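Local coordinates for protein methionine gamma-lyase (Trichomonas vaginalis, PDB 1PFF) that belongs to the Cys/Met metabolism family of pyridoxal-phosphate-dependent enzymes and assembles from four copies of the chain, at residues S1-K6 with L188-T193; A17-G22 with G156-R161; D38-D43 with T84-F89; N121-P126 with A143-N148. All coordinates share one frame; numbering follows the deposited sequence.

Contact 1: residues S1-K6 with L188-T193. With EDO (1,2-ethanediol), chain D.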
loop_
_atom_site.group_PDB
_atom_site.type_symbol
_atom_site.label_atom_id
_atom_site.label_comp_id
_atom_site.label_asym_id
_atom_site.label_seq_id
_atom_site.Cartn_x
_atom_site.Cartn_y
_atom_site.Cartn_z
ATOM N N SER A 1 -1.935 6.688 -18.193
ATOM C CA SER A 1 -2.390 5.892 -17.019
ATOM C C SER A 1 -3.879 6.139 -16.758
ATOM O O SER A 1 -4.475 7.062 -17.327
ATOM C CB SER A 1 -1.534 6.218 -15.785
ATOM O OG SER A 1 -1.962 7.412 -15.147
ATOM N N ALA A 2 -4.476 5.308 -15.908
ATOM C CA ALA A 2 -5.879 5.453 -15.536
ATOM C C ALA A 2 -6.129 6.802 -14.858
ATOM O O ALA A 2 -7.129 7.466 -15.135
ATOM C CB ALA A 2 -6.304 4.307 -14.624
ATOM N N LEU A 3 -5.206 7.202 -13.979
ATOM C CA LEU A 3 -5.312 8.480 -13.285
ATOM C C LEU A 3 -5.253 9.623 -14.288
ATOM O O LEU A 3 -6.109 10.514 -14.282
ATOM C CB LEU A 3 -4.208 8.645 -12.230
ATOM C CG LEU A 3 -4.099 10.021 -11.536
ATOM C CD1 LEU A 3 -5.365 10.396 -10.774
ATOM C CD2 LEU A 3 -2.882 10.095 -10.613
ATOM N N GLU A 4 -4.241 9.578 -15.148
ATOM C CA GLU A 4 -4.013 10.627 -16.130
ATOM C C GLU A 4 -5.223 10.807 -17.057
ATOM O O GLU A 4 -5.641 11.929 -17.321
ATOM C CB GLU A 4 -2.710 10.367 -16.897
ATOM C CG GLU A 4 -1.484 10.651 -16.021
ATOM C CD GLU A 4 -0.179 10.068 -16.539
ATOM O OE1 GLU A 4 -0.175 9.366 -17.583
ATOM O OE2 GLU A 4 0.869 10.331 -15.891
ATOM N N GLY A 5 -5.808 9.698 -17.508
ATOM C CA GLY A 5 -7.022 9.743 -18.308
ATOM C C GLY A 5 -8.218 10.399 -17.628
ATOM O O GLY A 5 -8.970 11.151 -18.264
ATOM N N LYS A 6 -8.407 10.114 -16.339
ATOM C CA LYS A 6 -9.537 10.673 -15.587
ATOM C C LYS A 6 -9.398 12.180 -15.368
ATOM O O LYS A 6 -10.359 12.936 -15.526
ATOM C CB LYS A 6 -9.730 9.942 -14.253
ATOM C CG LYS A 6 -10.423 8.583 -14.415
ATOM C CD LYS A 6 -10.792 7.931 -13.079
ATOM C CE LYS A 6 -10.935 6.412 -13.235
ATOM N NZ LYS A 6 -12.125 5.868 -12.503
ATOM N N LEU A 188 -4.548 5.964 -4.903
ATOM C CA LEU A 188 -5.330 6.744 -3.940
ATOM C C LEU A 188 -5.947 8.001 -4.544
ATOM O O LEU A 188 -7.096 8.336 -4.244
ATOM C CB LEU A 188 -4.474 7.122 -2.722
ATOM C CG LEU A 188 -4.203 6.031 -1.681
ATOM C CD1 LEU A 188 -3.303 6.542 -0.553
ATOM C CD2 LEU A 188 -5.511 5.460 -1.124
ATOM N N ILE A 189 -5.186 8.695 -5.392
ATOM C CA ILE A 189 -5.698 9.888 -6.068
ATOM C C ILE A 189 -6.836 9.509 -7.011
ATOM O O ILE A 189 -7.862 10.200 -7.054
ATOM C CB ILE A 189 -4.576 10.629 -6.847
ATOM C CG1 ILE A 189 -3.415 11.020 -5.924
ATOM C CG2 ILE A 189 -5.127 11.867 -7.553
ATOM C CD1 ILE A 189 -3.791 11.941 -4.802
ATOM N N THR A 190 -6.643 8.417 -7.757
ATOM C CA THR A 190 -7.658 7.886 -8.672
ATOM C C THR A 190 -8.974 7.607 -7.937
ATOM O O THR A 190 -10.045 7.896 -8.455
ATOM C CB THR A 190 -7.145 6.603 -9.388
ATOM O OG1 THR A 190 -6.079 6.948 -10.283
ATOM C CG2 THR A 190 -8.204 6.022 -10.327
ATOM N N ARG A 191 -8.876 7.050 -6.733
ATOM C CA ARG A 191 -10.050 6.785 -5.897
ATOM C C ARG A 191 -10.658 8.094 -5.391
ATOM O O ARG A 191 -11.886 8.227 -5.288
ATOM C CB ARG A 191 -9.684 5.875 -4.727
ATOM C CG ARG A 191 -9.234 4.459 -5.127
ATOM C CD ARG A 191 -10.111 3.768 -6.181
ATOM N NE ARG A 191 -11.372 3.270 -5.621
ATOM C CZ ARG A 191 -12.247 2.506 -6.277
ATOM N NH1 ARG A 191 -12.018 2.129 -7.529
ATOM N NH2 ARG A 191 -13.361 2.116 -5.677
ATOM N N GLY A 192 -9.788 9.054 -5.088
ATOM C CA GLY A 192 -10.192 10.397 -4.722
ATOM C C GLY A 192 -11.089 11.092 -5.728
ATOM O O GLY A 192 -11.955 11.856 -5.325
ATOM N N THR A 193 -10.914 10.824 -7.026
ATOM C CA THR A 193 -11.726 11.491 -8.056
ATOM C C THR A 193 -13.201 11.143 -7.939
ATOM O O THR A 193 -14.048 11.889 -8.411
ATOM C CB THR A 193 -11.245 11.178 -9.497
ATOM O OG1 THR A 193 -11.388 9.776 -9.765
ATOM C CG2 THR A 193 -9.740 11.479 -9.667
HETATM C C1 EDO D . -2.256 2.064 -15.449
HETATM O O1 EDO D . -3.613 2.152 -15.853
HETATM C C2 EDO D . -2.198 1.973 -13.931
HETATM O O2 EDO D . -1.379 3.020 -13.436
#
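Leu3 holds CG anti to its backbone N (chi1 173°), and Thr190 holds CG2 anti to its own N with OG1 beside that N (chi1 -68°). With these torsions the two side chains meet. Leu3 CB lies 3.2 Å from Thr190 OG1, and this is a plain contact, not a hydrogen bond. The hydroxyl instead bonds the carbonyl of Ala186, one turn earlier in the helix. Farther out, Leu3 CD1 touches Ile189 CG2 at 3.5 Å, and the two side chains cross obliquely. Leu3 also touches Ala18 of strand 15-19, which places it between helix 183-216 and the sheet.

On the outer side, Lys6 runs at about a right angle across two threonines. Lys6 CE is 4.0 Å from Thr190 CG2. Lys6 CD is 3.8 Å from Thr193 OG1. The Thr193 hydroxyl turns back into its own helix, where OG1 donates to Thr190 O at 2.7 Å. No hydrogen bond crosses between the segments.

The first turn of residues 2-6 is closed separately. Ser1 OG accepts from Glu4 N at 3.1 Å, an ST motif. A 1,2-ethanediol, probably from the crystallisation liquor, accepts from Ala2 N.

The short helix axes are 9.5 Å apart and inclined by 33°. The arrangement is a helix-helix packing of helix 2-11 against the long helix 183-216, with an apolar inner side and an exposed outer one.

Contact 2: residues A17-G22 with G156-R161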
loop_
_atom_site.group_PDB
_atom_site.type_symbol
_atom_site.label_atom_id
_atom_site.label_comp_id
_atom_site.label_asym_id
_atom_site.label_seq_id
_atom_site.Cartn_x
_atom_site.Cartn_y
_atom_site.Cartn_z
ATOM N N ALA A 17 -0.132 14.409 -17.270
ATOM C CA ALA A 17 1.053 13.796 -16.679
ATOM C C ALA A 17 0.967 13.977 -15.170
ATOM O O ALA A 17 0.860 15.100 -14.683
ATOM C CB ALA A 17 2.325 14.451 -17.221
ATOM N N ALA A 18 0.981 12.862 -14.443
ATOM C CA ALA A 18 1.027 12.883 -12.988
ATOM C C ALA A 18 2.473 13.022 -12.503
ATOM O O ALA A 18 3.393 12.492 -13.133
ATOM C CB ALA A 18 0.382 11.623 -12.420
ATOM N N THR A 19 2.660 13.746 -11.400
ATOM C CA THR A 19 3.987 14.005 -10.824
ATOM C C THR A 19 4.042 13.762 -9.315
ATOM O O THR A 19 3.015 13.517 -8.669
ATOM C CB THR A 19 4.431 15.461 -11.069
ATOM O OG1 THR A 19 3.510 16.346 -10.417
ATOM C CG2 THR A 19 4.362 15.841 -12.564
ATOM N N ALA A 20 5.247 13.882 -8.752
ATOM C CA ALA A 20 5.499 13.615 -7.337
ATOM C C ALA A 20 4.906 14.654 -6.407
ATOM O O ALA A 20 4.712 14.388 -5.213
ATOM C CB ALA A 20 6.985 13.521 -7.090
ATOM N N SER A 21 4.660 15.852 -6.941
ATOM C CA SER A 21 4.147 16.959 -6.143
ATOM C C SER A 21 3.656 18.072 -7.038
ATOM O O SER A 21 3.935 18.079 -8.241
ATOM C CB SER A 21 5.236 17.517 -5.215
ATOM O OG SER A 21 6.196 18.256 -5.956
ATOM N N GLY A 22 2.947 19.025 -6.437
ATOM C CA GLY A 22 2.520 20.230 -7.142
ATOM C C GLY A 22 3.709 21.014 -7.679
ATOM O O GLY A 22 3.680 21.478 -8.811
ATOM N N GLY A 156 1.192 15.768 -7.957
ATOM C CA GLY A 156 0.843 16.876 -8.827
ATOM C C GLY A 156 0.284 16.358 -10.135
ATOM O O GLY A 156 0.373 15.162 -10.425
ATOM N N LEU A 157 -0.294 17.259 -10.922
ATOM C CA LEU A 157 -0.858 16.890 -12.215
ATOM C C LEU A 157 -0.602 18.004 -13.213
ATOM O O LEU A 157 -0.680 19.169 -12.853
ATOM C CB LEU A 157 -2.363 16.643 -12.083
ATOM C CG LEU A 157 -2.805 15.514 -11.140
ATOM C CD1 LEU A 157 -4.231 15.741 -10.735
ATOM C CD2 LEU A 157 -2.636 14.161 -11.805
ATOM N N VAL A 158 -0.273 17.631 -14.447
ATOM C CA VAL A 158 -0.139 18.575 -15.560
ATOM C C VAL A 158 -1.089 18.149 -16.689
ATOM O O VAL A 158 -1.031 16.998 -17.136
ATOM C CB VAL A 158 1.316 18.600 -16.140
ATOM C CG1 VAL A 158 1.466 19.669 -17.200
ATOM C CG2 VAL A 158 2.343 18.820 -15.054
ATOM N N CYS A 159 -1.934 19.069 -17.155
ATOM C CA CYS A 159 -2.881 18.791 -18.230
ATOM C C CYS A 159 -2.669 19.730 -19.405
ATOM O O CYS A 159 -2.587 20.948 -19.222
ATOM C CB CYS A 159 -4.315 18.959 -17.736
ATOM S SG CYS A 159 -4.675 17.954 -16.289
ATOM N N SER A 160 -2.614 19.170 -20.611
ATOM C CA SER A 160 -2.356 19.962 -21.816
ATOM C C SER A 160 -2.624 19.132 -23.074
ATOM O O SER A 160 -3.180 18.023 -22.989
ATOM C CB SER A 160 -0.906 20.490 -21.804
ATOM O OG SER A 160 -0.718 21.534 -22.754
ATOM N N ARG A 161 -2.238 19.680 -24.228
ATOM C CA ARG A 161 -2.256 18.957 -25.505
ATOM C C ARG A 161 -1.310 17.767 -25.424
ATOM O O ARG A 161 -0.326 17.812 -24.676
ATOM C CB ARG A 161 -1.774 19.859 -26.648
ATOM C CG ARG A 161 -2.335 21.261 -26.656
ATOM C CD ARG A 161 -2.138 22.017 -27.964
ATOM N NE ARG A 161 -0.762 21.966 -28.466
ATOM C CZ ARG A 161 0.121 22.959 -28.373
ATOM N NH1 ARG A 161 -0.198 24.100 -27.773
ATOM N NH2 ARG A 161 1.342 22.803 -28.878
#
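Ala17 N donates to Val158 O at 2.7 Å, the shortest hydrogen bond between the segments. Val158 N returns the bond to Ala17 O at 2.8 Å, so the two residues form an antiparallel hydrogen-bonded pair. Two residues on, Thr19 and Gly156 form the next such pair. Thr19 N reaches Gly156 O at 2.9 Å, and Gly156 N reaches Thr19 O at 3.0 Å. Ala18 and Leu157 lie between them as a non-hydrogen-bonded pair. The ladder joins strand 156-160 to strand 15-19, the outermost strand of this chain's seven-stranded mixed sheet, in the fold type I of pyridoxal-phosphate enzymes.

On one face Ala18 CB meets Leu157 CD2 at 4.0 Å, and helix 2-11 covers this side. Ala17, Thr19 and Val158 turn to the other face, toward helices 22-33 and 162-177. There Thr19 OG1 sits between its backbone N and carbonyl carbon (chi1 62°). Thr19 OG1 lies 3.1 Å from Gly156 CA, on the side where a CB would point. Thr19 OG1 donates to Ser21 O at 2.8 Å, tying the strand end to the turn that follows. Ser21 is the N-cap of helix 22-33, and its OG bonds Gly24 N and also Gly178 O of the third subunit.

Contact 3: residues D38-D43 with T84-F89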
loop_
_atom_site.group_PDB
_atom_site.type_symbol
_atom_site.label_atom_id
_atom_site.label_comp_id
_atom_site.label_asym_id
_atom_site.label_seq_id
_atom_site.Cartn_x
_atom_site.Cartn_y
_atom_site.Cartn_z
ATOM N N ASP A 38 15.633 32.982 -22.309
ATOM C CA ASP A 38 14.174 33.134 -22.386
ATOM C C ASP A 38 13.662 34.104 -21.316
ATOM O O ASP A 38 14.411 34.507 -20.427
ATOM C CB ASP A 38 13.469 31.784 -22.197
ATOM C CG ASP A 38 13.538 30.899 -23.421
ATOM O OD1 ASP A 38 13.963 31.362 -24.509
ATOM O OD2 ASP A 38 13.174 29.709 -23.386
ATOM N N HIS A 39 12.378 34.449 -21.411
ATOM C CA HIS A 39 11.725 35.372 -20.483
ATOM C C HIS A 39 10.413 34.755 -19.988
ATOM O O HIS A 39 9.685 34.134 -20.750
ATOM C CB HIS A 39 11.496 36.726 -21.178
ATOM C CG HIS A 39 10.717 37.726 -20.372
ATOM N ND1 HIS A 39 9.551 38.303 -20.839
ATOM C CD2 HIS A 39 10.949 38.279 -19.156
ATOM C CE1 HIS A 39 9.090 39.152 -19.935
ATOM N NE2 HIS A 39 9.920 39.159 -18.905
ATOM N N LEU A 40 10.134 34.920 -18.699
ATOM C CA LEU A 40 8.903 34.422 -18.097
ATOM C C LEU A 40 8.212 35.565 -17.366
ATOM O O LEU A 40 8.856 36.336 -16.654
ATOM C CB LEU A 40 9.188 33.266 -17.113
ATOM C CG LEU A 40 7.972 32.653 -16.394
ATOM C CD1 LEU A 40 8.153 31.137 -16.164
ATOM C CD2 LEU A 40 7.731 33.353 -15.054
ATOM N N ILE A 41 6.905 35.682 -17.561
ATOM C CA ILE A 41 6.114 36.652 -16.813
ATOM C C ILE A 41 5.281 35.875 -15.822
ATOM O O ILE A 41 4.568 34.945 -16.209
ATOM C CB ILE A 41 5.193 37.469 -17.742
ATOM C CG1 ILE A 41 6.009 38.145 -18.847
ATOM C CG2 ILE A 41 4.395 38.504 -16.922
ATOM C CD1 ILE A 41 5.191 38.596 -20.028
ATOM N N SER A 42 5.374 36.253 -14.555
ATOM C CA SER A 42 4.604 35.609 -13.499
ATOM C C SER A 42 3.788 36.651 -12.752
ATOM O O SER A 42 4.169 37.823 -12.680
ATOM C CB SER A 42 5.537 34.894 -12.519
ATOM O OG SER A 42 4.810 34.347 -11.421
ATOM N N ASP A 43 2.649 36.222 -12.217
ATOM C CA ASP A 43 1.906 37.052 -11.293
ATOM C C ASP A 43 2.720 37.235 -10.008
ATOM O O ASP A 43 3.564 36.403 -9.667
ATOM C CB ASP A 43 0.532 36.458 -10.986
ATOM C CG ASP A 43 -0.319 37.382 -10.132
ATOM O OD1 ASP A 43 -0.710 36.959 -9.024
ATOM O OD2 ASP A 43 -0.633 38.546 -10.482
ATOM N N THR A 84 9.873 36.335 -24.664
ATOM C CA THR A 84 8.870 35.803 -23.730
ATOM C C THR A 84 8.388 34.425 -24.183
ATOM O O THR A 84 8.022 34.235 -25.346
ATOM C CB THR A 84 7.676 36.769 -23.578
ATOM O OG1 THR A 84 8.143 38.029 -23.081
ATOM C CG2 THR A 84 6.716 36.279 -22.476
ATOM N N ARG A 85 8.425 33.456 -23.269
ATOM C CA ARG A 85 7.997 32.099 -23.603
ATOM C C ARG A 85 6.814 31.617 -22.777
ATOM O O ARG A 85 6.074 30.744 -23.224
ATOM C CB ARG A 85 9.143 31.094 -23.462
ATOM C CG ARG A 85 10.360 31.436 -24.285
ATOM C CD ARG A 85 10.247 31.226 -25.772
ATOM N NE ARG A 85 11.450 31.775 -26.411
ATOM C CZ ARG A 85 11.528 32.241 -27.651
ATOM N NH1 ARG A 85 10.471 32.234 -28.450
ATOM N NH2 ARG A 85 12.692 32.712 -28.099
ATOM N N ILE A 86 6.650 32.174 -21.582
ATOM C CA ILE A 86 5.646 31.690 -20.636
ATOM C C ILE A 86 5.001 32.835 -19.866
ATOM O O ILE A 86 5.693 33.751 -19.403
ATOM C CB ILE A 86 6.267 30.676 -19.615
ATOM C CG1 ILE A 86 6.660 29.357 -20.312
ATOM C CG2 ILE A 86 5.276 30.411 -18.470
ATOM C CD1 ILE A 86 7.436 28.357 -19.419
ATOM N N VAL A 87 3.679 32.745 -19.722
ATOM C CA VAL A 87 2.902 33.577 -18.797
ATOM C C VAL A 87 2.311 32.641 -17.739
ATOM O O VAL A 87 1.609 31.685 -18.081
ATOM C CB VAL A 87 1.782 34.343 -19.549
ATOM C CG1 VAL A 87 0.781 35.004 -18.580
ATOM C CG2 VAL A 87 2.394 35.393 -20.494
ATOM N N TYR A 88 2.619 32.891 -16.468
ATOM C CA TYR A 88 2.226 31.993 -15.375
ATOM C C TYR A 88 1.459 32.709 -14.261
ATOM O O TYR A 88 1.871 33.779 -13.814
ATOM C CB TYR A 88 3.465 31.305 -14.767
ATOM C CG TYR A 88 3.115 30.320 -13.660
ATOM C CD1 TYR A 88 2.869 30.759 -12.354
ATOM C CD2 TYR A 88 3.015 28.953 -13.927
ATOM C CE1 TYR A 88 2.535 29.865 -11.348
ATOM C CE2 TYR A 88 2.682 28.048 -12.920
ATOM C CZ TYR A 88 2.438 28.516 -11.640
ATOM O OH TYR A 88 2.112 27.637 -10.639
ATOM N N PHE A 89 0.353 32.108 -13.808
ATOM C CA PHE A 89 -0.371 32.603 -12.634
ATOM C C PHE A 89 -1.274 31.544 -11.976
ATOM O O PHE A 89 -1.543 30.482 -12.549
ATOM C CB PHE A 89 -1.197 33.865 -12.969
ATOM C CG PHE A 89 -2.262 33.659 -14.034
ATOM C CD1 PHE A 89 -3.588 33.459 -13.677
ATOM C CD2 PHE A 89 -1.934 33.707 -15.399
ATOM C CE1 PHE A 89 -4.582 33.281 -14.649
ATOM C CE2 PHE A 89 -2.910 33.532 -16.375
ATOM C CZ PHE A 89 -4.243 33.319 -16.000
HETATM O O HOH W 1 15.244 33.143 -26.797
#
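Asp38 and Arg85 form a salt bridge, with Arg85 NE donating to Asp38 OD1 at 3.2 Å. The bond is nearly straight (166°) and in the guanidinium plane, but meets OD1 from above the carboxylate. A water donates to OD1 and accepts from Arg85 NH2. Lys35 NZ makes a second salt bridge to OD1.

His39 ND1 and Thr84 OG1 share a 2.7 Å hydrogen bond at the imidazole edge, in its plane. His39 NE2 bonds Asp66, and Thr84 OG1 also bonds Lys81 N.

The strands pair in parallel, with a beta bulge between His39 and Leu40. His39 O takes Arg85 N at 2.9 Å. Ile41 bonds strand 84-90 twice, its N to Ile86 O at 2.9 Å and its O to Tyr88 N at 2.8 Å, bracketing Val87. Asp43 N then reaches Tyr88 O. The Leu40 and Ser42 backbones bond strand 64-68 on the other side. Ser42 OG donates to a lone pair of Asp43 O at 3.0 Å. Lys98, Met70 N and Cys45 N hold the Asp43 carboxylate.

Leu40 CD1 meets Ile86 CG2 at 3.8 Å. The strand pair is largely buried, and carboxylates at both ends are paired with cations; those around Asp38 would probably favour its ionised form.

Contact 4: residues N121-P126 with A143-N148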
loop_
_atom_site.group_PDB
_atom_site.type_symbol
_atom_site.label_atom_id
_atom_site.label_comp_id
_atom_site.label_asym_id
_atom_site.label_seq_id
_atom_site.Cartn_x
_atom_site.Cartn_y
_atom_site.Cartn_z
ATOM N N ASN A 121 -4.396 25.615 -11.140
ATOM C CA ASN A 121 -5.834 25.489 -10.876
ATOM C C ASN A 121 -6.110 24.690 -9.598
ATOM O O ASN A 121 -7.204 24.153 -9.411
ATOM C CB ASN A 121 -6.507 24.805 -12.074
ATOM C CG ASN A 121 -8.014 24.997 -12.111
ATOM O OD1 ASN A 121 -8.541 26.085 -11.818
ATOM N ND2 ASN A 121 -8.721 23.939 -12.515
ATOM N N THR A 122 -5.121 24.631 -8.713
ATOM C CA THR A 122 -5.229 23.841 -7.487
ATOM C C THR A 122 -6.464 24.209 -6.659
ATOM O O THR A 122 -7.263 23.350 -6.317
ATOM C CB THR A 122 -3.961 24.006 -6.642
ATOM O OG1 THR A 122 -2.839 23.428 -7.335
ATOM C CG2 THR A 122 -4.064 23.217 -5.345
ATOM N N PHE A 123 -6.617 25.486 -6.335
ATOM C CA PHE A 123 -7.623 25.860 -5.354
ATOM C C PHE A 123 -9.058 25.880 -5.882
ATOM O O PHE A 123 -9.990 25.504 -5.158
ATOM C CB PHE A 123 -7.201 27.121 -4.605
ATOM C CG PHE A 123 -6.158 26.842 -3.547
ATOM C CD1 PHE A 123 -6.518 26.253 -2.340
ATOM C CD2 PHE A 123 -4.823 27.096 -3.788
ATOM C CE1 PHE A 123 -5.559 25.969 -1.364
ATOM C CE2 PHE A 123 -3.856 26.820 -2.825
ATOM C CZ PHE A 123 -4.226 26.256 -1.611
ATOM N N ALA A 124 -9.224 26.248 -7.152
ATOM C CA ALA A 124 -10.523 26.106 -7.822
ATOM C C ALA A 124 -10.874 24.630 -8.080
ATOM O O ALA A 124 -12.018 24.206 -7.830
ATOM C CB ALA A 124 -10.553 26.910 -9.141
ATOM N N SER A 125 -9.894 23.863 -8.579
ATOM C CA SER A 125 -10.068 22.446 -8.963
ATOM C C SER A 125 -10.814 22.336 -10.303
ATOM O O SER A 125 -11.497 23.284 -10.703
ATOM C CB SER A 125 -10.808 21.653 -7.870
ATOM O OG SER A 125 -12.192 21.580 -8.168
ATOM N N PRO A 126 -10.703 21.188 -10.983
ATOM C CA PRO A 126 -11.382 20.972 -12.273
ATOM C C PRO A 126 -12.907 21.019 -12.129
ATOM O O PRO A 126 -13.595 21.225 -13.126
ATOM C CB PRO A 126 -10.946 19.557 -12.672
ATOM C CG PRO A 126 -9.690 19.307 -11.870
ATOM C CD PRO A 126 -9.952 19.988 -10.557
ATOM N N ALA A 143 -2.269 17.887 -6.263
ATOM C CA ALA A 143 -3.351 16.927 -6.025
ATOM C C ALA A 143 -3.706 16.819 -4.549
ATOM O O ALA A 143 -4.776 16.322 -4.198
ATOM C CB ALA A 143 -2.969 15.568 -6.576
ATOM N N THR A 144 -2.800 17.303 -3.702
ATOM C CA THR A 144 -2.918 17.242 -2.246
ATOM C C THR A 144 -4.196 17.881 -1.712
ATOM O O THR A 144 -4.873 17.299 -0.862
ATOM C CB THR A 144 -1.681 17.921 -1.589
ATOM O OG1 THR A 144 -0.483 17.277 -2.044
ATOM C CG2 THR A 144 -1.661 17.688 -0.080
ATOM N N LYS A 145 -4.521 19.071 -2.219
ATOM C CA LYS A 145 -5.576 19.899 -1.639
ATOM C C LYS A 145 -7.003 19.371 -1.839
ATOM O O LYS A 145 -7.762 19.253 -0.871
ATOM C CB LYS A 145 -5.460 21.350 -2.122
ATOM C CG LYS A 145 -4.026 21.863 -2.219
ATOM C CD LYS A 145 -3.643 22.698 -1.022
ATOM C CE LYS A 145 -2.139 22.641 -0.776
ATOM N NZ LYS A 145 -1.810 21.993 0.531
ATOM N N TYR A 146 -7.366 19.050 -3.077
ATOM C CA TYR A 146 -8.751 18.682 -3.376
ATOM C C TYR A 146 -8.936 17.360 -4.109
ATOM O O TYR A 146 -9.899 16.639 -3.850
ATOM C CB TYR A 146 -9.462 19.820 -4.117
ATOM C CG TYR A 146 -9.533 21.084 -3.295
ATOM C CD1 TYR A 146 -8.596 22.108 -3.469
ATOM C CD2 TYR A 146 -10.515 21.242 -2.310
ATOM C CE1 TYR A 146 -8.645 23.272 -2.695
ATOM C CE2 TYR A 146 -10.572 22.392 -1.536
ATOM C CZ TYR A 146 -9.639 23.405 -1.730
ATOM O OH TYR A 146 -9.706 24.545 -0.959
ATOM N N ILE A 147 -8.029 17.040 -5.024
ATOM C CA ILE A 147 -8.211 15.844 -5.836
ATOM C C ILE A 147 -8.103 14.585 -4.962
ATOM O O ILE A 147 -8.966 13.706 -5.042
ATOM C CB ILE A 147 -7.284 15.851 -7.090
ATOM C CG1 ILE A 147 -7.672 17.030 -7.997
ATOM C CG2 ILE A 147 -7.428 14.563 -7.880
ATOM C CD1 ILE A 147 -6.629 17.433 -9.002
ATOM N N ASN A 148 -7.081 14.535 -4.105
ATOM C CA ASN A 148 -6.968 13.488 -3.084
ATOM C C ASN A 148 -8.031 13.640 -1.996
ATOM O O ASN A 148 -8.340 14.753 -1.574
ATOM C CB ASN A 148 -5.583 13.501 -2.426
ATOM C CG ASN A 148 -5.380 12.331 -1.465
ATOM O OD1 ASN A 148 -5.636 11.181 -1.811
ATOM N ND2 ASN A 148 -4.928 12.627 -0.254
HETATM O O HOH W 2 -10.658 26.731 -2.790
#
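Thr122 CG2 presses on Lys145 CG at 3.4 Å, and this pair lies at the tight centre of the contact. The two segments directly follow the neighbouring parallel strands 116-120 and 138-142. They are loops at the carboxyl ends of two adjacent parallel strands, in the large domain of a fold type I pyridoxal-phosphate enzyme. Thr122 has CG2 anti to its backbone N (chi1 -66°), which turns the methyl to the lysine and leaves OG1 to bond Asp120 and Ser142 N.

Tyr146 packs beside this pair. Tyr146 CD1 is 3.4 Å from Thr122 O, and Tyr146 CE1 is 3.7 Å from Phe123 CD1. The two aromatic side chains cross at about a right angle, with Phe123 CD1 at the edge of the tyrosine ring and in its plane. Lys145 bends at chi2 (-100°), and its CD approaches Phe123 CZ at 3.7 Å. The lysine NZ goes on to the carbonyl of Leu274.

Packing is thus close at Thr122, Lys145 and Tyr146. It is looser at the buried far end, where Pro126 CD is 4.5 Å from Ile147 CD1. Helix 2-11 covers that end. The Phe123 and Lys145 end is partly exposed, and a water enters beside Phe123 O. No direct hydrogen bond joins the segments. The water donates to Phe123 O at 2.7 Å and also bonds Tyr146 OH at 3.0 Å. That hydroxyl has a second partner in Ser246 OG. Within its own segment Thr122 CG2 also lies 4.2 Å above one face of the Phe123 ring, offset toward the rim.

Overall arrangement
Contacts 2 and 3 both belong to the seven-stranded sheet and are buried. The first is antiparallel, at the outermost strand of this chain's sheet; the second is parallel, lies farther across the sheet and adds charged side chains at its ends. Their centres are about 19 Å apart and they do not touch. Contacts 1 and 4 have no direct hydrogen bond between their segments; contact 4 has a water link instead. Contact 1 is only partly buried. It adjoins contact 2 where Glu4 OE2 meets Ala18 N at 2.9 Å, a probable hydrogen bond. Contact 4 is a buried loop pair whose centre lies about 8 Å from the chain centre. Its Ile147 touches Ile189 of contact 1 and Leu157 of contact 2.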